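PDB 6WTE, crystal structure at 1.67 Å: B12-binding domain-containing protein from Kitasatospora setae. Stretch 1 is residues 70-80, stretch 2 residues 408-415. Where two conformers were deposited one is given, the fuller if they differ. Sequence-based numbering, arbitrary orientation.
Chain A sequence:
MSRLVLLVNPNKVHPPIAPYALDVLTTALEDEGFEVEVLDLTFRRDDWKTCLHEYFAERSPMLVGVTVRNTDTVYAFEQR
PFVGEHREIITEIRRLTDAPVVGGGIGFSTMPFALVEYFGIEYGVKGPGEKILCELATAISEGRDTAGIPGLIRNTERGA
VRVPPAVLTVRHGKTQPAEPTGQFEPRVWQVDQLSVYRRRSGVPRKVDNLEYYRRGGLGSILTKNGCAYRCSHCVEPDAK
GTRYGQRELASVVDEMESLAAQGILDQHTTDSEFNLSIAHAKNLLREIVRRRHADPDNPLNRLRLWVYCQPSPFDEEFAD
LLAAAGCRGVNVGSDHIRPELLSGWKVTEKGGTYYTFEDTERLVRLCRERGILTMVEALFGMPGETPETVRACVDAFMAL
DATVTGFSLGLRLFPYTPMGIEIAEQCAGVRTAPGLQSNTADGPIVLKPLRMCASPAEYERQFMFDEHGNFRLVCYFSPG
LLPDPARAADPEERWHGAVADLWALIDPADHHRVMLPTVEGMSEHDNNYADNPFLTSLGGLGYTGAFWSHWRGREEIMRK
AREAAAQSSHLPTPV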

# COMPACT_ATOMS: atom_id res chain seq x y z
N ASN A 70 -3.06 6.13 -2.13
CA ASN A 70 -3.31 5.32 -3.31
C ASN A 70 -3.35 6.22 -4.54
O ASN A 70 -4.01 7.26 -4.52
CB ASN A 70 -4.64 4.56 -3.19
CG ASN A 70 -4.85 3.94 -1.81
OD1 ASN A 70 -3.94 3.35 -1.24
ND2 ASN A 70 -6.06 4.08 -1.29
N THR A 71 -2.64 5.82 -5.60
CA THR A 71 -2.77 6.53 -6.86
C THR A 71 -3.98 6.06 -7.65
O THR A 71 -4.61 6.85 -8.36
CB THR A 71 -1.52 6.33 -7.71
OG1 THR A 71 -1.29 4.92 -7.90
CG2 THR A 71 -0.31 6.94 -7.03
N ASP A 72 -4.31 4.77 -7.55
CA ASP A 72 -5.43 4.15 -8.23
C ASP A 72 -5.73 2.85 -7.50
O ASP A 72 -5.06 2.52 -6.51
CB ASP A 72 -5.15 3.91 -9.73
CG ASP A 72 -3.94 3.02 -9.98
OD1 ASP A 72 -2.81 3.45 -9.70
OD2 ASP A 72 -4.14 1.88 -10.47
N THR A 73 -6.73 2.11 -7.98
CA THR A 73 -7.07 0.86 -7.31
C THR A 73 -6.02 -0.22 -7.54
O THR A 73 -6.00 -1.20 -6.79
CB THR A 73 -8.43 0.34 -7.79
OG1 THR A 73 -8.34 -0.05 -9.17
CG2 THR A 73 -9.50 1.40 -7.62
N VAL A 74 -5.18 -0.07 -8.57
CA VAL A 74 -4.06 -0.97 -8.87
C VAL A 74 -4.58 -2.28 -9.46
O VAL A 74 -3.80 -3.17 -9.82
CB VAL A 74 -3.16 -1.14 -7.62
CG1 VAL A 74 -2.07 -2.18 -7.79
CG2 VAL A 74 -2.51 0.20 -7.29
N TYR A 75 -5.90 -2.39 -9.64
CA TYR A 75 -6.47 -3.51 -10.38
C TYR A 75 -6.26 -3.25 -11.87
O TYR A 75 -6.81 -2.29 -12.41
CB TYR A 75 -7.96 -3.65 -10.08
CG TYR A 75 -8.30 -4.30 -8.76
CD1 TYR A 75 -7.90 -5.60 -8.47
CD2 TYR A 75 -9.06 -3.62 -7.81
CE1 TYR A 75 -8.23 -6.19 -7.26
CE2 TYR A 75 -9.39 -4.21 -6.60
CZ TYR A 75 -8.97 -5.49 -6.33
OH TYR A 75 -9.30 -6.08 -5.13
N ALA A 76 -5.50 -4.13 -12.53
CA ALA A 76 -5.10 -3.87 -13.91
C ALA A 76 -6.29 -3.82 -14.86
O ALA A 76 -6.27 -3.06 -15.84
CB ALA A 76 -4.09 -4.92 -14.37
N PHE A 77 -7.32 -4.62 -14.62
CA PHE A 77 -8.48 -4.60 -15.50
C PHE A 77 -9.37 -3.38 -15.28
O PHE A 77 -10.19 -3.06 -16.14
CB PHE A 77 -9.30 -5.88 -15.34
CG PHE A 77 -9.51 -6.27 -13.91
CD1 PHE A 77 -8.56 -7.02 -13.22
CD2 PHE A 77 -10.66 -5.89 -13.23
CE1 PHE A 77 -8.75 -7.37 -11.90
CE2 PHE A 77 -10.86 -6.25 -11.91
CZ PHE A 77 -9.90 -6.99 -11.24
N GLU A 78 -9.19 -2.67 -14.16
CA GLU A 78 -10.07 -1.55 -13.81
C GLU A 78 -9.50 -0.20 -14.24
O GLU A 78 -10.19 0.56 -14.91
CB GLU A 78 -10.32 -1.53 -12.30
CG GLU A 78 -11.41 -0.54 -11.90
CD GLU A 78 -11.67 -0.52 -10.41
OE1 GLU A 78 -10.94 -1.21 -9.67
OE2 GLU A 78 -12.62 0.19 -10.00
N GLN A 79 -8.26 0.10 -13.86
CA GLN A 79 -7.62 1.36 -14.21
C GLN A 79 -8.48 2.54 -13.75
O GLN A 79 -8.86 3.42 -14.53
CB GLN A 79 -7.32 1.41 -15.70
CG GLN A 79 -6.28 0.38 -16.09
CD GLN A 79 -6.16 0.19 -17.58
OE1 GLN A 79 -6.31 1.13 -18.35
NE2 GLN A 79 -5.89 -1.04 -18.00
N ARG A 80 -8.78 2.54 -12.46
CA ARG A 80 -9.56 3.60 -11.84
C ARG A 80 -8.64 4.47 -10.99
O ARG A 80 -8.20 4.03 -9.92
CB ARG A 80 -10.70 3.04 -10.99
CG ARG A 80 -11.41 4.12 -10.18
CD ARG A 80 -12.85 3.76 -9.87
NE ARG A 80 -13.51 4.83 -9.11
CZ ARG A 80 -13.63 4.83 -7.79
NH1 ARG A 80 -13.15 3.82 -7.07
NH2 ARG A 80 -14.24 5.84 -7.18
N SER A 408 -5.13 -12.76 -8.51
CA SER A 408 -5.10 -11.47 -9.18
C SER A 408 -4.63 -11.66 -10.62
O SER A 408 -3.96 -12.64 -10.95
CB SER A 408 -4.18 -10.49 -8.45
OG SER A 408 -4.63 -10.25 -7.13
N LEU A 409 -4.98 -10.69 -11.49
CA LEU A 409 -4.71 -10.77 -12.92
C LEU A 409 -4.17 -9.44 -13.43
O LEU A 409 -4.78 -8.39 -13.23
CB LEU A 409 -5.98 -11.11 -13.72
CG LEU A 409 -6.41 -12.56 -13.85
CD1 LEU A 409 -7.80 -12.63 -14.46
CD2 LEU A 409 -5.41 -13.29 -14.73
N GLY A 410 -3.04 -9.50 -14.13
CA GLY A 410 -2.47 -8.31 -14.73
C GLY A 410 -1.67 -7.48 -13.74
O GLY A 410 -1.77 -7.63 -12.53
N LEU A 411 -0.86 -6.57 -14.29
CA LEU A 411 0.01 -5.74 -13.46
C LEU A 411 -0.07 -4.29 -13.91
O LEU A 411 0.26 -3.97 -15.05
CB LEU A 411 1.47 -6.21 -13.54
CG LEU A 411 2.43 -5.35 -12.73
CD1 LEU A 411 2.09 -5.44 -11.25
CD2 LEU A 411 3.88 -5.73 -12.97
N ARG A 412 -0.49 -3.41 -13.00
CA ARG A 412 -0.30 -1.98 -13.23
C ARG A 412 1.18 -1.64 -13.11
O ARG A 412 1.82 -1.98 -12.11
CB ARG A 412 -1.12 -1.15 -12.22
CG ARG A 412 -2.55 -0.87 -12.64
CD ARG A 412 -2.67 0.41 -13.46
NE ARG A 412 -2.31 1.59 -12.66
CZ ARG A 412 -1.32 2.43 -12.95
NH1 ARG A 412 -0.59 2.25 -14.05
NH2 ARG A 412 -1.08 3.45 -12.15
N LEU A 413 1.72 -0.96 -14.13
CA LEU A 413 3.13 -0.64 -14.20
C LEU A 413 3.43 0.72 -13.58
O LEU A 413 2.69 1.68 -13.79
CB LEU A 413 3.61 -0.64 -15.66
CG LEU A 413 3.51 -1.99 -16.36
CD1 LEU A 413 3.91 -1.86 -17.80
CD2 LEU A 413 4.37 -3.01 -15.64
N PHE A 414 4.53 0.79 -12.84
CA PHE A 414 4.97 2.00 -12.17
C PHE A 414 6.43 2.27 -12.51
O PHE A 414 7.17 1.35 -12.87
CB PHE A 414 4.78 1.89 -10.65
CG PHE A 414 3.34 1.96 -10.24
CD1 PHE A 414 2.53 0.83 -10.28
CD2 PHE A 414 2.78 3.17 -9.84
CE1 PHE A 414 1.20 0.90 -9.91
CE2 PHE A 414 1.45 3.24 -9.47
CZ PHE A 414 0.66 2.10 -9.51
N PRO A 415 6.86 3.54 -12.45
CA PRO A 415 8.17 3.89 -13.02
C PRO A 415 9.35 3.25 -12.32
O PRO A 415 10.35 2.93 -12.97
CB PRO A 415 8.21 5.43 -12.90
CG PRO A 415 7.18 5.75 -11.85
CD PRO A 415 6.11 4.74 -12.03
O HOH W 1 -1.33 -4.22 -10.35
O HOH W 2 -4.55 -6.34 -11.27

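The contact is organised around the salt bridge between Asp-72 and Arg-412. Arg-412 NE lies 2.9 Å from Asp-72 OD2 and Arg-412 NH2 lies 3.0 Å from Asp-72 OD1, each nearly linear at the hydrogen. The carboxylate oxygens sit near the plane of the guanidinium, at its edge, in a bidentate bridge, although the carboxylate itself is tilted by about 50° to the guanidinium. Arginine suits the site because its guanidinium offers two parallel N-H donors to the two oxygens of one carboxylate. To present them, the chain folds through three successive m-like torsions (chi1 -87°, chi2 -89°, chi3 -64°) instead of extending; chi1 sets Arg-412 CG 3.8 Å from Val-74 O, and chi2 and chi3 then turn the guanidinium to Asp-72.

Asp-72, with chi1 in p, is held from its own stretch as well. Thr-71 OG1 donates to Asp-72 OD1 at 2.8 Å, and Val-74 N donates to Asp-72 OD2 at 2.9 Å. Thus both oxygens serve the local turn and the arginine together, a role that fits a short acidic side chain close to the backbone. Phe-414, in m, sets its ring edge against the same cluster: Phe-414 CE2 is 3.6 Å from Thr-71 OG1, and Phe-414 CZ is 3.7 Å from Asp-72 OD1. Val-74 CG2 adds an apolar contact at 4.3 Å from Phe-414 CZ.

Farther along, small residues allow close backbone approach. Ala-76 CB points toward the other stretch and lies 3.6 Å from Gly-410 C. A CB on Gly-410 would fall 2.8 Å from Ala-76 CB, a clash, and its positive phi (81°) independently favours glycine. Leu-411, by contrast, points away.

No direct backbone hydrogen bonds join the stretches here; waters do so instead. Water 1 donates to Val-74 O (2.7 Å) and accepts from Arg-412 N (2.9 Å), while water 2 accepts from Ala-76 N (2.7 Å) and donates to Leu-409 O (2.8 Å).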